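5'-tyrosyl-DNA phosphodiesterase (Caenorhabditis elegans, PDB 4F1I) pairs a UBA-like domain with a DNase I-like domain of the endonuclease/exonuclease/phosphatase family. Local coordinates at residues G223-L228 / A259-A264; D304-D309 / G316-F321. All coordinates share one frame; numbering follows the deposited sequence.

Contact 1. Residues G223-L228 / A259-A264; sequences GLKVFL and AQNPGA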
loop_
_atom_site.group_PDB
_atom_site.type_symbol
_atom_site.label_atom_id
_atom_site.label_comp_id
_atom_site.label_asym_id
_atom_site.label_seq_id
_atom_site.Cartn_x
_atom_site.Cartn_y
_atom_site.Cartn_z
ATOM N N GLY A 223 -12.855 17.645 -1.213
ATOM C CA GLY A 223 -11.590 17.083 -1.644
ATOM C C GLY A 223 -11.140 15.886 -0.820
ATOM O O GLY A 223 -9.990 15.461 -0.914
ATOM N N LEU A 224 -12.039 15.338 -0.009
ATOM C CA LEU A 224 -11.689 14.189 0.817
ATOM C C LEU A 224 -12.244 12.889 0.248
ATOM O O LEU A 224 -13.454 12.717 0.150
ATOM C CB LEU A 224 -12.194 14.379 2.245
ATOM C CG LEU A 224 -11.963 13.190 3.186
ATOM C CD1 LEU A 224 -10.470 12.936 3.356
ATOM C CD2 LEU A 224 -12.630 13.427 4.533
ATOM N N LYS A 225 -11.355 11.973 -0.116
ATOM C CA LYS A 225 -11.778 10.686 -0.651
ATOM C C LYS A 225 -12.378 9.799 0.440
ATOM O O LYS A 225 -11.829 9.687 1.538
ATOM C CB LYS A 225 -10.606 9.982 -1.336
ATOM C CG LYS A 225 -11.031 8.925 -2.330
ATOM C CD LYS A 225 -10.281 9.078 -3.642
ATOM C CE LYS A 225 -10.880 8.191 -4.726
ATOM N NZ LYS A 225 -12.279 8.589 -5.069
ATOM N N VAL A 226 -13.510 9.173 0.127
ATOM C CA VAL A 226 -14.219 8.326 1.082
ATOM C C VAL A 226 -14.622 6.973 0.483
ATOM O O VAL A 226 -15.163 6.905 -0.626
ATOM C CB VAL A 226 -15.491 9.023 1.610
ATOM C CG1 VAL A 226 -16.192 8.145 2.639
ATOM C CG2 VAL A 226 -15.152 10.374 2.205
ATOM N N PHE A 227 -14.346 5.903 1.224
ATOM C CA PHE A 227 -14.792 4.562 0.860
ATOM C C PHE A 227 -15.781 4.033 1.899
ATOM O O PHE A 227 -15.541 4.122 3.102
ATOM C CB PHE A 227 -13.606 3.602 0.751
ATOM C CG PHE A 227 -12.680 3.903 -0.386
ATOM C CD1 PHE A 227 -12.724 3.156 -1.550
ATOM C CD2 PHE A 227 -11.750 4.925 -0.286
ATOM C CE1 PHE A 227 -11.862 3.426 -2.598
ATOM C CE2 PHE A 227 -10.888 5.203 -1.329
ATOM C CZ PHE A 227 -10.945 4.455 -2.489
ATOM N N LEU A 228 -16.893 3.485 1.424
ATOM C CA LEU A 228 -17.917 2.945 2.309
ATOM C C LEU A 228 -18.113 1.459 2.043
ATOM O O LEU A 228 -18.334 1.052 0.903
ATOM C CB LEU A 228 -19.233 3.695 2.104
ATOM C CG LEU A 228 -19.135 5.213 2.283
ATOM C CD1 LEU A 228 -20.447 5.878 1.915
ATOM C CD2 LEU A 228 -18.728 5.564 3.710
ATOM N N ALA A 259 -4.090 0.949 1.682
ATOM C CA ALA A 259 -2.755 0.920 1.099
ATOM C C ALA A 259 -2.696 1.717 -0.197
ATOM O O ALA A 259 -1.664 2.307 -0.529
ATOM C CB ALA A 259 -2.316 -0.512 0.855
ATOM N N GLN A 260 -3.808 1.743 -0.921
ATOM C CA GLN A 260 -3.841 2.373 -2.235
ATOM C C GLN A 260 -4.381 3.798 -2.199
ATOM O O GLN A 260 -4.249 4.544 -3.170
ATOM C CB GLN A 260 -4.657 1.521 -3.207
ATOM C CG GLN A 260 -4.065 0.146 -3.433
ATOM C CD GLN A 260 -5.038 -0.809 -4.091
ATOM O OE1 GLN A 260 -5.818 -0.418 -4.960
ATOM N NE2 GLN A 260 -4.999 -2.070 -3.675
ATOM N N ASN A 261 -4.989 4.173 -1.080
ATOM C CA ASN A 261 -5.534 5.516 -0.928
ATOM C C ASN A 261 -5.177 6.134 0.418
ATOM O O ASN A 261 -6.026 6.234 1.305
ATOM C CB ASN A 261 -7.053 5.505 -1.108
ATOM C CG ASN A 261 -7.484 4.839 -2.397
ATOM O OD1 ASN A 261 -7.572 5.482 -3.443
ATOM N ND2 ASN A 261 -7.754 3.540 -2.331
ATOM N N PRO A 262 -3.912 6.544 0.580
ATOM C CA PRO A 262 -3.512 7.232 1.810
ATOM C C PRO A 262 -4.265 8.552 1.954
ATOM O O PRO A 262 -4.488 9.246 0.963
ATOM C CB PRO A 262 -2.016 7.487 1.600
ATOM C CG PRO A 262 -1.834 7.468 0.117
ATOM C CD PRO A 262 -2.808 6.450 -0.388
ATOM N N GLY A 263 -4.671 8.882 3.174
ATOM C CA GLY A 263 -5.400 10.111 3.420
ATOM C C GLY A 263 -6.900 9.967 3.242
ATOM O O GLY A 263 -7.647 10.917 3.466
ATOM N N ALA A 264 -7.348 8.780 2.846
ATOM C CA ALA A 264 -8.767 8.569 2.582
ATOM C C ALA A 264 -9.525 8.146 3.830
ATOM O O ALA A 264 -8.960 7.530 4.731
ATOM C CB ALA A 264 -8.960 7.540 1.475
#
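Phe227 and Ala264 supply the apolar part of this contact, where strand 224-232 meets the turn that leaves helix 240-260. The methyl CB of Ala264 sits at the edge of the phenyl ring, near its plane, 4.1 Å from Phe227 CE2, and Lys225 CB lies equally far from Ala264 CB. The same methyl also meets the strand backbone, Ala264 CB lying 3.6 Å from Lys225 O. Apart from this apolar group, a methyl rests against a backbone carbonyl, Leu224 CD1 being 3.5 Å from Gly263 O.

A second kind of packing sets an amide against the aromatic ring. The Asn261 side chain crosses that of Phe227 at about a right angle, the ring and amide planes 46° apart, and Asn261 ND2 approaches Phe227 CZ obliquely to 3.3 Å. With CG anti to the carbonyl carbon (chi1 -53°), the Asn261 amide reaches this ring. The amide hydrogen bond is made elsewhere, from ND2 to the carbonyl of Ile257 in the last turn of the helix.

No hydrogen bond links the two segments directly. Within 259-264, Ala264 N bonds to Asn261 O at 3.3 Å and closes a type II turn, with Gly263 at positive phi. The chain then enters strand 265-269, whose Leu265 pairs with Lys225 and Phe227. The chemistry is therefore van der Waals packing around a beta-alpha-beta crossover, with the one amide in it held by the helix end.

Contact 2. Residues D304-D309 / G316-F321; sequences DTFKND and GAKMRF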
loop_
_atom_site.group_PDB
_atom_site.type_symbol
_atom_site.label_atom_id
_atom_site.label_comp_id
_atom_site.label_asym_id
_atom_site.label_seq_id
_atom_site.Cartn_x
_atom_site.Cartn_y
_atom_site.Cartn_z
ATOM N N ASP A 304 -30.908 -6.594 21.471
ATOM C CA ASP A 304 -31.171 -6.913 22.872
ATOM C C ASP A 304 -32.594 -7.446 23.069
ATOM O O ASP A 304 -33.566 -6.692 23.047
ATOM C CB ASP A 304 -30.943 -5.666 23.736
ATOM C CG ASP A 304 -30.868 -5.979 25.216
ATOM O OD1 ASP A 304 -31.211 -7.112 25.613
ATOM O OD2 ASP A 304 -30.467 -5.086 25.994
ATOM N N THR A 305 -32.701 -8.751 23.278
ATOM C CA THR A 305 -33.995 -9.406 23.461
ATOM C C THR A 305 -34.632 -9.099 24.827
ATOM O O THR A 305 -35.856 -9.151 24.982
ATOM C CB THR A 305 -33.861 -10.922 23.170
ATOM O OG1 THR A 305 -34.140 -11.144 21.783
ATOM C CG2 THR A 305 -34.799 -11.762 24.015
ATOM N N PHE A 306 -33.800 -8.736 25.801
ATOM C CA PHE A 306 -34.293 -8.282 27.098
ATOM C C PHE A 306 -35.045 -6.961 26.967
ATOM O O PHE A 306 -35.981 -6.693 27.720
ATOM C CB PHE A 306 -33.140 -8.073 28.075
ATOM C CG PHE A 306 -32.363 -9.316 28.388
ATOM C CD1 PHE A 306 -31.219 -9.626 27.677
ATOM C CD2 PHE A 306 -32.765 -10.161 29.411
ATOM C CE1 PHE A 306 -30.491 -10.763 27.970
ATOM C CE2 PHE A 306 -32.042 -11.300 29.711
ATOM C CZ PHE A 306 -30.905 -11.601 28.989
ATOM N N LYS A 307 -34.621 -6.134 26.015
ATOM C CA LYS A 307 -35.120 -4.767 25.908
ATOM C C LYS A 307 -36.005 -4.552 24.687
ATOM O O LYS A 307 -36.875 -3.682 24.687
ATOM C CB LYS A 307 -33.946 -3.785 25.877
ATOM C CG LYS A 307 -33.256 -3.603 27.212
ATOM C CD LYS A 307 -34.160 -2.863 28.177
ATOM C CE LYS A 307 -33.472 -2.614 29.509
ATOM N NZ LYS A 307 -33.136 -3.886 30.203
ATOM N N ASN A 308 -35.765 -5.335 23.643
ATOM C CA ASN A 308 -36.549 -5.252 22.417
ATOM C C ASN A 308 -37.416 -6.497 22.299
ATOM O O ASN A 308 -36.899 -7.602 22.164
ATOM C CB ASN A 308 -35.620 -5.132 21.205
ATOM C CG ASN A 308 -36.358 -4.787 19.926
ATOM O OD1 ASN A 308 -37.388 -5.377 19.608
ATOM N ND2 ASN A 308 -35.830 -3.822 19.183
ATOM N N ASP A 309 -38.732 -6.318 22.356
ATOM C CA ASP A 309 -39.639 -7.464 22.335
ATOM C C ASP A 309 -40.246 -7.771 20.969
ATOM O O ASP A 309 -41.228 -8.509 20.881
ATOM C CB ASP A 309 -40.740 -7.333 23.397
ATOM C CG ASP A 309 -41.496 -6.020 23.308
ATOM O OD1 ASP A 309 -41.432 -5.343 22.257
ATOM O OD2 ASP A 309 -42.166 -5.666 24.301
ATOM N N GLY A 316 -33.716 -14.272 27.567
ATOM C CA GLY A 316 -33.202 -13.099 26.898
ATOM C C GLY A 316 -31.869 -13.380 26.233
ATOM O O GLY A 316 -31.148 -14.301 26.617
ATOM N N ALA A 317 -31.547 -12.583 25.223
ATOM C CA ALA A 317 -30.259 -12.667 24.554
ATOM C C ALA A 317 -29.826 -11.258 24.167
ATOM O O ALA A 317 -30.665 -10.405 23.886
ATOM C CB ALA A 317 -30.357 -13.552 23.322
ATOM N N LYS A 318 -28.523 -11.003 24.171
ATOM C CA LYS A 318 -28.028 -9.694 23.757
ATOM C C LYS A 318 -26.625 -9.759 23.171
ATOM O O LYS A 318 -25.763 -10.487 23.662
ATOM C CB LYS A 318 -28.117 -8.670 24.894
ATOM C CG LYS A 318 -27.333 -9.013 26.137
ATOM C CD LYS A 318 -27.579 -7.962 27.205
ATOM C CE LYS A 318 -26.747 -8.214 28.445
ATOM N NZ LYS A 318 -27.034 -7.194 29.491
HETATM N N MSE A 319 -26.416 -8.990 22.108
HETATM C CA MSE A 319 -25.193 -9.064 21.326
HETATM C C MSE A 319 -24.826 -7.706 20.741
HETATM O O MSE A 319 -25.691 -6.859 20.510
HETATM C CB MSE A 319 -25.369 -10.069 20.184
HETATM C CG MSE A 319 -25.393 -11.529 20.624
HETATM SE SE MSE A 319 -23.592 -12.206 20.942
HETATM C CE MSE A 319 -24.021 -13.757 21.995
ATOM N N ARG A 320 -23.533 -7.504 20.504
ATOM C CA ARG A 320 -23.068 -6.358 19.734
ATOM C C ARG A 320 -22.886 -6.797 18.280
ATOM O O ARG A 320 -21.767 -6.876 17.768
ATOM C CB ARG A 320 -21.769 -5.790 20.314
ATOM C CG ARG A 320 -21.376 -4.430 19.734
ATOM C CD ARG A 320 -20.460 -3.645 20.664
ATOM N NE ARG A 320 -19.095 -4.168 20.684
ATOM C CZ ARG A 320 -18.142 -3.799 19.832
ATOM N NH1 ARG A 320 -18.406 -2.908 18.885
ATOM N NH2 ARG A 320 -16.926 -4.320 19.922
ATOM N N PHE A 321 -24.005 -7.101 17.630
ATOM C CA PHE A 321 -24.004 -7.602 16.260
ATOM C C PHE A 321 -23.592 -6.534 15.259
ATOM O O PHE A 321 -22.925 -6.821 14.265
ATOM C CB PHE A 321 -25.397 -8.110 15.882
ATOM C CG PHE A 321 -25.683 -9.511 16.340
ATOM C CD1 PHE A 321 -24.656 -10.354 16.735
ATOM C CD2 PHE A 321 -26.983 -9.990 16.364
ATOM C CE1 PHE A 321 -24.920 -11.647 17.142
ATOM C CE2 PHE A 321 -27.254 -11.280 16.772
ATOM C CZ PHE A 321 -26.222 -12.111 17.165
#
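Asp304 and Lys318 form an antiparallel non-hydrogen-bonded pair, their CA atoms 4.3 Å apart, where the short strand 303-304 runs beside the start of strand 318-327. One residue farther on, Thr305 N donates to Ala317 O at 2.7 Å, with an N-H...O angle of 160° and the donor nearly in line with the C=O bond. The first segment then curls away: Asp304 O accepts from both Lys307 N and Asn308 N, which binds 304-308 into a tight turn.

That turn brings Phe306 over the backbone of the second segment. Its ring lies with one face on Gly316, whose CA is 3.6 Å from the centroid and 16° off the ring normal, a CH-pi contact made close by a residue without a side chain. Thr305 packs beside it, its CG2 methyl 3.6 Å from Gly316 CA.

Asp304 and Lys318 project side by side from the same face. Asp304 OD1 is 3.5 Å from Lys318 CB; it also lies at the edge of the Phe306 ring, in plane, and takes a weak bond from Phe306 N. The lysine chain is extended beyond CG, and Lys318 CD comes to 4.0 Å from Phe306 CD1. Lys318 NZ remains 5.3 Å from Asp304 OD2, too far for a salt bridge.

Beyond the pair, the backbone of Lys318 hydrogen-bonds to the second subunit, and Ala317 packs on Ile27 of that subunit. One short backbone bond and the ring laid on Gly316 join the two ends of this surface loop; the hold is thus mostly backbone and van der Waals, with the opposite charges of Asp304 and Lys318 probably adding at most a weak attraction.

In the fold
Both contacts belong to the endonuclease/exonuclease/phosphatase family region and reach the same mixed sheet, but at well-separated places: their centres are 35 Å apart and their nearest atoms about 16 Å. Contact 1 spans the crossover from strand 224-232 through helix 240-260 to strand 265-269 and is complete by residue 264, forty residues ahead of the first residue of contact 2. Strand 265-269 connects them through the sheet, pairing in parallel with 224-232 and antiparallel with 318-327. Contact 1 is the more enclosed, whereas contact 2 lies at the surface. In the two-chain assembly the second subunit is touched at the end of helix 240-260 and the following turn in contact 1, and at residues 317-319 in contact 2.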